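Local structure of mediator of RNA polymerase II transcription subunit 18 (Schizosaccharomyces pombe, 3C0T) at residues K191-T194 and C200-K203. The protein serves as a subunit of Mediator, the coactivator complex that relays signals from gene-specific regulatory proteins to the basal RNA polymerase II machinery. Numbering follows the deposited sequence.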
loop_
_atom_site.group_PDB
_atom_site.type_symbol
_atom_site.label_atom_id
_atom_site.label_comp_id
_atom_site.label_asym_id
_atom_site.label_seq_id
_atom_site.Cartn_x
_atom_site.Cartn_y
_atom_site.Cartn_z
ATOM N N LYS A 191 -12.148 4.119 16.373
ATOM C CA LYS A 191 -12.050 5.519 16.752
ATOM C C LYS A 191 -11.686 6.374 15.528
ATOM O O LYS A 191 -12.291 7.420 15.290
ATOM C CB LYS A 191 -10.977 5.703 17.831
ATOM C CG LYS A 191 -11.196 4.917 19.128
ATOM C CD LYS A 191 -10.128 5.314 20.138
ATOM C CE LYS A 191 -10.254 4.583 21.466
ATOM N NZ LYS A 191 -9.670 3.220 21.453
ATOM N N VAL A 192 -10.691 5.930 14.760
ATOM C CA VAL A 192 -10.258 6.663 13.577
ATOM C C VAL A 192 -11.383 6.700 12.541
ATOM O O VAL A 192 -11.597 7.710 11.885
ATOM C CB VAL A 192 -8.992 6.011 12.959
ATOM C CG1 VAL A 192 -8.544 6.776 11.719
ATOM C CG2 VAL A 192 -7.884 5.988 13.989
ATOM N N LYS A 193 -12.111 5.596 12.410
ATOM C CA LYS A 193 -13.214 5.520 11.462
ATOM C C LYS A 193 -14.255 6.614 11.706
ATOM O O LYS A 193 -14.636 7.325 10.771
ATOM C CB LYS A 193 -13.893 4.152 11.547
ATOM C CG LYS A 193 -15.000 3.913 10.519
ATOM C CD LYS A 193 -15.755 2.630 10.848
ATOM C CE LYS A 193 -16.443 2.028 9.627
ATOM N NZ LYS A 193 -17.440 2.943 9.006
ATOM N N THR A 194 -14.726 6.757 12.944
ATOM C CA THR A 194 -15.730 7.780 13.204
ATOM C C THR A 194 -15.103 9.164 13.109
ATOM O O THR A 194 -15.770 10.133 12.754
ATOM C CB THR A 194 -16.443 7.600 14.594
ATOM O OG1 THR A 194 -16.064 8.656 15.483
ATOM C CG2 THR A 194 -16.100 6.275 15.203
ATOM N N CYS A 200 -15.224 10.708 4.612
ATOM C CA CYS A 200 -14.790 9.534 3.864
ATOM C C CYS A 200 -15.318 8.255 4.478
ATOM O O CYS A 200 -15.189 8.044 5.680
ATOM C CB CYS A 200 -13.262 9.443 3.790
ATOM S SG CYS A 200 -12.710 8.020 2.779
ATOM N N ASP A 201 -15.899 7.398 3.650
ATOM C CA ASP A 201 -16.436 6.144 4.141
ATOM C C ASP A 201 -15.358 5.070 4.141
ATOM O O ASP A 201 -14.787 4.739 3.100
ATOM C CB ASP A 201 -17.626 5.697 3.290
ATOM C CG ASP A 201 -18.240 4.394 3.787
ATOM O OD1 ASP A 201 -18.593 4.305 4.988
ATOM O OD2 ASP A 201 -18.373 3.454 2.973
ATOM N N LEU A 202 -15.086 4.532 5.323
ATOM C CA LEU A 202 -14.080 3.497 5.477
ATOM C C LEU A 202 -14.719 2.149 5.784
ATOM O O LEU A 202 -15.581 2.038 6.665
ATOM C CB LEU A 202 -13.107 3.873 6.594
ATOM C CG LEU A 202 -12.253 5.125 6.381
ATOM C CD1 LEU A 202 -11.455 5.412 7.650
ATOM C CD2 LEU A 202 -11.319 4.927 5.189
ATOM N N LYS A 203 -14.303 1.125 5.049
ATOM C CA LYS A 203 -14.826 -0.211 5.267
ATOM C C LYS A 203 -13.843 -1.310 4.915
ATOM O O LYS A 203 -12.799 -1.070 4.310
ATOM C CB LYS A 203 -16.134 -0.420 4.494
ATOM C CG LYS A 203 -16.351 0.490 3.297
ATOM C CD LYS A 203 -15.482 0.126 2.110
ATOM C CE LYS A 203 -15.749 1.089 0.951
ATOM N NZ LYS A 203 -14.904 0.834 -0.252
HETATM O O HOH W 1 -19.062 1.662 7.032
#
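Lys193 reaches from the helix across to Leu202 and Asp201 of the loop segment 200-203 that follows helix 179-196, and Lys193 and Leu202 share most of the contact equally. Lys193 CG lies 4.4 Å from Leu202 CB, while one methyl of the leucine, CD1, comes within 4.2 Å of Lys193 CA, so the leucine fits against the base of the lysine. The CA atoms of Lys193 and Leu202 are separated by 6.4 Å.

The polar part lies at the far end of the lysine. Its chain is extended from the first torsion (chi1 -175°) onward and bends at the last (chi4 -60°), which brings the ammonium group out past the carbonyl oxygen of Leu202. There Lys193 CE and NZ both sit close to that carbonyl, NZ being 3.1 Å from Leu202 O. The carboxylate of Asp201 is farther off: Lys193 NZ and Asp201 OD1 are 4.4 Å apart, too far for a salt bridge. A water joins the two charges instead, accepting a hydrogen bond of 2.9 Å from Lys193 NZ and giving a weak one to Asp201 OD1. Lys193 is partly exposed and Asp201 exposed, so the effect of the carboxylate on the ammonium charge is probably modest.

In the fold, this is where the chain, after helix 179-196, crosses past the helix's last part. Leu202 is buried between that helix and the curved antiparallel sheet, touching Leu6 of strand 2-10 and Val169 of strand 165-173. Lys193 also touches Leu6, Val192 packs on Val169, and Lys203 shares backbone hydrogen bonds with Leu7, tying this segment to strand 2-10.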